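Local coordinates for uncharacterized protein (Bacteroides ovatus CL02T12C04, PDB 6PTM) that probably hydrolyses carrageenan chains from their ends, as an exo-carrageenase of glycoside hydrolase family GH42, at residues 567-572 / 618-623; 643-648 / 670-675. All blocks are in the same frame, centred on the assembly; numbering follows the deposited sequence.

Interaction 1: residues 567-572 / 618-623; sequences FYTKAS and YKTPYA. With EDO (1,2-ethanediol), chain C.
F567, the last residue of strand 564-567, meets the loop that follows strand 614-617 through two waters on its carbonyl. One lies 2.7 Å from F567 O and also donates to T620 OG1; the other donates to F567 O and accepts from Y618 N at 2.9 Å, so water bridges the strand end to the loop where F567 CA and Y618 CA stand 7.5 Å apart. The hydroxyl of T620 turns back on its own segment, giving a 2.7 Å bond from T620 OG1 to Y618 O that arrives 54° out of the carbonyl plane.

T569 divides its two branches. OG1 is anti to the backbone N (chi1 179°), which places it to accept from A571 N as the N-cap of helix 570-575 and leaves CG2 facing the loop; D627 is a further hydrogen-bond partner of this hydroxyl. T569 CG2 lies 3.4 Å from T620 CG2, tighter than usual van der Waals contact, the two side chains meeting at a slant. K570 turns away from the loop to a salt bridge with D410, and its NZ also donates to the bound 1,2-ethanediol. A571 sets its methyl against A623, CB to CA 3.7 Å, while A571 O approaches Y622 CB.

S572 makes a direct polar bond to the loop. Its OG donates to Y622 O at 2.7 Å, in the carbonyl plane and on a lone pair, with a C=O...donor angle of 123°. S572 OG also lies 3.4 Å from T620 CG2 and sits at the edge of the Y622 ring.

A short bond in lone-pair geometry, with methyl groups packed beside it, shows the Y622 carbonyl taking its bond from a side chain, while bridging water serves the wider end, at the exits of neighbouring strands 564-567 and 614-617.

Interaction 2: residues 643-648 / 670-675; sequences IDNESF and VVSTLN
N645 and V670 cross at about a right angle, the amide of N645 reaching over the end of strand 667-670 so that ND2 lies 3.3 Å from V670 CG1. The other amide atom, N645 OD1, accepts from S672 OG at 3.2 Å, in the carbonyl plane with a C=O...donor angle of 160°; the amide thus has one end on a methyl and the other on a hydroxyl. At the strand ends, V671 N donates to I643 O at 2.9 Å, and I643 CG2 faces V670 CG2 at 4.2 Å on the same side of the sheet.

D644 turns back into its own loop. With CG between the backbone N and the carbonyl carbon (chi1 66°), OD1 accepts from E646 N at 3.2 Å, closing an Asx turn, and from S647 OG at 2.7 Å, the donors coming from opposite faces of the carboxylate plane; OD2 takes K619 N. Without the carboxylate, as with an alanine at D644, E646 N, S647 OG and K619 N would probably lose this acceptor and the turn would be free to shift.

I643 and V670 form a parallel bridge at the carboxyl-terminal rim of a Rossmann-like parallel alpha/beta sheet, consistent with the domain that follows the catalytic barrel in GH42 enzymes.

Both contacts lie at the carboxyl ends of strands in one five-stranded parallel sheet, ordered 597-600, 564-567, 614-617, 640-643, 667-670. Interaction 1 joins the exits of two inner strands and is largely buried, relying on methyl packing, a serine-to-carbonyl bond and bridging waters. Interaction 2, at the outermost strand 667-670, is partly exposed; its strands are still paired by backbone, and its asparagine-serine bond lies at the surface. The centres of interactions 1 and 2 are about 12 Å apart. The loops 618-623 and 643-648 connect them directly, with a probable hydrogen bond from F648 N to T620 O (2.7 Å) alongside a K619-E646 salt bridge.

Interaction 1: residues 567-572 / 618-623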
loop_
_atom_site.group_PDB
_atom_site.type_symbol
_atom_site.label_atom_id
_atom_site.label_comp_id
_atom_site.label_asym_id
_atom_site.label_seq_id
_atom_site.Cartn_x
_atom_site.Cartn_y
_atom_site.Cartn_z
ATOM N N PHE A 567 -9.700 12.394 13.096
ATOM C CA PHE A 567 -11.076 12.157 12.593
ATOM C C PHE A 567 -11.159 12.362 11.080
ATOM O O PHE A 567 -10.675 13.373 10.556
ATOM C CB PHE A 567 -12.120 13.028 13.281
ATOM C CG PHE A 567 -13.500 12.467 13.085
ATOM C CD1 PHE A 567 -14.340 12.981 12.119
ATOM C CD2 PHE A 567 -13.898 11.345 13.793
ATOM C CE1 PHE A 567 -15.593 12.417 11.924
ATOM C CE2 PHE A 567 -15.125 10.748 13.552
ATOM C CZ PHE A 567 -15.980 11.309 12.642
ATOM N N TYR A 568 -11.734 11.375 10.388
ATOM C CA TYR A 568 -11.936 11.392 8.919
ATOM C C TYR A 568 -13.428 11.187 8.649
ATOM O O TYR A 568 -14.079 10.298 9.240
ATOM C CB TYR A 568 -11.093 10.338 8.179
ATOM C CG TYR A 568 -11.410 10.278 6.708
ATOM C CD1 TYR A 568 -10.864 11.202 5.843
ATOM C CD2 TYR A 568 -12.315 9.368 6.179
ATOM C CE1 TYR A 568 -11.215 11.228 4.503
ATOM C CE2 TYR A 568 -12.643 9.361 4.824
ATOM C CZ TYR A 568 -12.114 10.314 3.986
ATOM O OH TYR A 568 -12.388 10.349 2.642
ATOM N N THR A 569 -13.998 11.987 7.770
ATOM C CA THR A 569 -15.387 11.753 7.284
ATOM C C THR A 569 -15.495 12.102 5.802
ATOM O O THR A 569 -14.996 13.158 5.395
ATOM C CB THR A 569 -16.441 12.527 8.076
ATOM O OG1 THR A 569 -17.706 12.205 7.473
ATOM C CG2 THR A 569 -16.169 14.014 8.144
ATOM N N LYS A 570 -16.168 11.237 5.061
ATOM C CA LYS A 570 -16.537 11.430 3.641
ATOM C C LYS A 570 -17.393 12.687 3.486
ATOM O O LYS A 570 -17.391 13.218 2.387
ATOM C CB LYS A 570 -17.305 10.205 3.138
ATOM C CG LYS A 570 -16.441 8.952 2.972
ATOM C CD LYS A 570 -17.218 7.687 2.581
ATOM C CE LYS A 570 -17.962 7.119 3.768
ATOM N NZ LYS A 570 -18.832 5.967 3.417
ATOM N N ALA A 571 -18.142 13.105 4.507
ATOM C CA ALA A 571 -18.900 14.387 4.483
ATOM C C ALA A 571 -17.982 15.556 4.082
ATOM O O ALA A 571 -18.396 16.376 3.268
ATOM C CB ALA A 571 -19.546 14.640 5.837
ATOM N N SER A 572 -16.772 15.651 4.642
ATOM C CA SER A 572 -15.800 16.725 4.300
ATOM C C SER A 572 -15.017 16.389 3.034
ATOM O O SER A 572 -14.786 17.333 2.280
ATOM C CB SER A 572 -14.869 17.055 5.446
ATOM O OG SER A 572 -15.531 17.785 6.467
ATOM N N TYR A 618 -9.804 18.280 12.867
ATOM C CA TYR A 618 -9.079 19.390 12.212
ATOM C C TYR A 618 -9.711 19.658 10.862
ATOM O O TYR A 618 -9.809 18.689 10.063
ATOM C CB TYR A 618 -7.597 19.055 12.032
ATOM C CG TYR A 618 -6.761 20.107 11.362
ATOM C CD1 TYR A 618 -6.464 21.309 11.983
ATOM C CD2 TYR A 618 -6.241 19.884 10.103
ATOM C CE1 TYR A 618 -5.672 22.263 11.358
ATOM C CE2 TYR A 618 -5.451 20.820 9.462
ATOM C CZ TYR A 618 -5.131 21.993 10.114
ATOM O OH TYR A 618 -4.342 22.877 9.462
ATOM N N LYS A 619 -10.100 20.926 10.643
ATOM C CA LYS A 619 -10.620 21.452 9.358
ATOM C C LYS A 619 -11.604 20.449 8.732
ATOM O O LYS A 619 -11.509 20.147 7.522
ATOM C CB LYS A 619 -9.434 21.785 8.453
ATOM C CG LYS A 619 -8.625 23.014 8.868
ATOM C CD LYS A 619 -7.919 23.652 7.668
ATOM C CE LYS A 619 -7.901 25.162 7.709
ATOM N NZ LYS A 619 -7.031 25.583 8.814
ATOM N N THR A 620 -12.570 20.014 9.534
ATOM C CA THR A 620 -13.647 19.079 9.136
ATOM C C THR A 620 -14.988 19.780 9.354
ATOM O O THR A 620 -15.776 19.364 10.208
ATOM C CB THR A 620 -13.436 17.749 9.875
ATOM O OG1 THR A 620 -12.088 17.302 9.637
ATOM C CG2 THR A 620 -14.412 16.682 9.437
ATOM N N PRO A 621 -15.300 20.848 8.580
ATOM C CA PRO A 621 -16.493 21.661 8.826
ATOM C C PRO A 621 -17.775 20.898 8.477
ATOM O O PRO A 621 -18.752 21.144 9.137
ATOM C CB PRO A 621 -16.324 22.872 7.898
ATOM C CG PRO A 621 -15.495 22.348 6.753
ATOM C CD PRO A 621 -14.584 21.309 7.382
ATOM N N TYR A 622 -17.728 20.016 7.473
ATOM C CA TYR A 622 -18.834 19.091 7.111
ATOM C C TYR A 622 -18.733 17.775 7.891
ATOM O O TYR A 622 -17.661 17.119 7.915
ATOM C CB TYR A 622 -18.804 18.729 5.629
ATOM C CG TYR A 622 -18.899 19.866 4.652
ATOM C CD1 TYR A 622 -20.105 20.161 4.055
ATOM C CD2 TYR A 622 -17.761 20.524 4.182
ATOM C CE1 TYR A 622 -20.208 21.137 3.082
ATOM C CE2 TYR A 622 -17.837 21.510 3.212
ATOM C CZ TYR A 622 -19.077 21.840 2.686
ATOM O OH TYR A 622 -19.211 22.753 1.685
ATOM N N ALA A 623 -19.820 17.374 8.556
ATOM C CA ALA A 623 -19.897 16.057 9.209
ATOM C C ALA A 623 -21.308 15.523 9.052
ATOM O O ALA A 623 -22.253 16.324 9.040
ATOM C CB ALA A 623 -19.500 16.137 10.655
HETATM C C1 EDO C . -20.898 7.308 0.824
HETATM O O1 EDO C . -20.974 6.201 1.674
HETATM C C2 EDO C . -20.887 8.566 1.634
HETATM O O2 EDO C . -22.129 8.887 2.224
HETATM O O HOH W 1 -11.683 14.809 8.488
HETATM O O HOH W 2 -9.541 15.785 11.462
#

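Interaction 2: residues 643-648 / 670-675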
loop_
_atom_site.group_PDB
_atom_site.type_symbol
_atom_site.label_atom_id
_atom_site.label_comp_id
_atom_site.label_asym_id
_atom_site.label_seq_id
_atom_site.Cartn_x
_atom_site.Cartn_y
_atom_site.Cartn_z
ATOM N N ILE A 643 -10.556 19.689 19.175
ATOM C CA ILE A 643 -11.279 20.179 17.972
ATOM C C ILE A 643 -10.904 21.633 17.750
ATOM O O ILE A 643 -10.675 22.348 18.772
ATOM C CB ILE A 643 -12.802 19.965 18.081
ATOM C CG1 ILE A 643 -13.521 20.264 16.763
ATOM C CG2 ILE A 643 -13.421 20.748 19.228
ATOM C CD1 ILE A 643 -14.876 19.616 16.672
ATOM N N ASP A 644 -10.798 22.017 16.476
ATOM C CA ASP A 644 -10.473 23.409 16.088
ATOM C C ASP A 644 -11.781 24.205 16.052
ATOM O O ASP A 644 -12.806 23.663 16.462
ATOM C CB ASP A 644 -9.623 23.487 14.823
ATOM C CG ASP A 644 -10.285 23.012 13.548
ATOM O OD1 ASP A 644 -11.479 22.760 13.590
ATOM O OD2 ASP A 644 -9.580 22.884 12.521
ATOM N N ASN A 645 -11.728 25.463 15.634
ATOM C CA ASN A 645 -12.911 26.367 15.624
ATOM C C ASN A 645 -13.728 26.130 14.348
ATOM O O ASN A 645 -14.891 26.489 14.334
ATOM C CB ASN A 645 -12.492 27.830 15.788
ATOM C CG ASN A 645 -11.971 28.108 17.180
ATOM O OD1 ASN A 645 -10.834 28.543 17.338
ATOM N ND2 ASN A 645 -12.762 27.790 18.186
ATOM N N GLU A 646 -13.159 25.476 13.344
ATOM C CA GLU A 646 -13.771 25.386 12.001
ATOM C C GLU A 646 -14.561 24.078 11.840
ATOM O O GLU A 646 -15.351 24.016 10.908
ATOM C CB GLU A 646 -12.704 25.445 10.907
ATOM C CG GLU A 646 -11.657 26.533 11.076
ATOM C CD GLU A 646 -10.644 26.482 9.945
ATOM O OE1 GLU A 646 -11.077 26.366 8.799
ATOM O OE2 GLU A 646 -9.433 26.490 10.207
ATOM N N SER A 647 -14.415 23.077 12.711
ATOM C CA SER A 647 -14.935 21.717 12.422
ATOM C C SER A 647 -16.388 21.507 12.889
ATOM O O SER A 647 -16.865 22.197 13.804
ATOM C CB SER A 647 -13.991 20.708 12.965
ATOM O OG SER A 647 -12.788 20.778 12.226
ATOM N N PHE A 648 -17.093 20.557 12.273
ATOM C CA PHE A 648 -18.429 20.102 12.728
ATOM C C PHE A 648 -19.416 21.273 12.782
ATOM O O PHE A 648 -20.174 21.314 13.715
ATOM C CB PHE A 648 -18.290 19.441 14.103
ATOM C CG PHE A 648 -17.634 18.080 14.100
ATOM C CD1 PHE A 648 -17.087 17.525 12.947
ATOM C CD2 PHE A 648 -17.575 17.339 15.270
ATOM C CE1 PHE A 648 -16.522 16.257 12.972
ATOM C CE2 PHE A 648 -17.015 16.071 15.285
ATOM C CZ PHE A 648 -16.510 15.519 14.133
ATOM N N VAL A 670 -10.972 22.816 22.856
ATOM C CA VAL A 670 -11.051 23.660 21.639
ATOM C C VAL A 670 -9.716 24.366 21.473
ATOM O O VAL A 670 -9.226 24.936 22.432
ATOM C CB VAL A 670 -12.249 24.620 21.707
ATOM C CG1 VAL A 670 -12.427 25.397 20.413
ATOM C CG2 VAL A 670 -13.505 23.841 22.094
ATOM N N VAL A 671 -9.161 24.326 20.272
ATOM C CA VAL A 671 -7.830 24.910 19.971
ATOM C C VAL A 671 -7.968 25.729 18.689
ATOM O O VAL A 671 -8.972 25.557 17.971
ATOM C CB VAL A 671 -6.749 23.815 19.847
ATOM C CG1 VAL A 671 -6.651 22.986 21.109
ATOM C CG2 VAL A 671 -6.976 22.920 18.642
ATOM N N SER A 672 -7.005 26.606 18.424
ATOM C CA SER A 672 -7.064 27.598 17.321
ATOM C C SER A 672 -5.979 27.315 16.288
ATOM O O SER A 672 -6.134 27.796 15.155
ATOM C CB SER A 672 -6.963 28.999 17.877
ATOM O OG SER A 672 -8.030 29.230 18.779
ATOM N N THR A 673 -4.899 26.623 16.667
ATOM C CA THR A 673 -3.736 26.400 15.780
ATOM C C THR A 673 -3.331 24.925 15.789
ATOM O O THR A 673 -3.599 24.224 16.767
ATOM C CB THR A 673 -2.520 27.254 16.171
ATOM O OG1 THR A 673 -2.037 26.754 17.417
ATOM C CG2 THR A 673 -2.848 28.723 16.280
ATOM N N LEU A 674 -2.623 24.534 14.739
ATOM C CA LEU A 674 -1.953 23.223 14.586
ATOM C C LEU A 674 -1.030 22.994 15.780
ATOM O O LEU A 674 -1.054 21.884 16.354
ATOM C CB LEU A 674 -1.181 23.268 13.271
ATOM C CG LEU A 674 -1.174 21.998 12.447
ATOM C CD1 LEU A 674 -2.459 21.215 12.594
ATOM C CD2 LEU A 674 -0.935 22.343 10.994
ATOM N N ASN A 675 -0.289 24.023 16.201
ATOM C CA ASN A 675 0.665 23.887 17.335
ATOM C C ASN A 675 -0.122 23.573 18.597
ATOM O O ASN A 675 0.219 22.607 19.273
ATOM C CB ASN A 675 1.583 25.103 17.499
ATOM C CG ASN A 675 2.735 25.085 16.517
ATOM O OD1 ASN A 675 2.952 24.103 15.803
ATOM N ND2 ASN A 675 3.485 26.169 16.471
#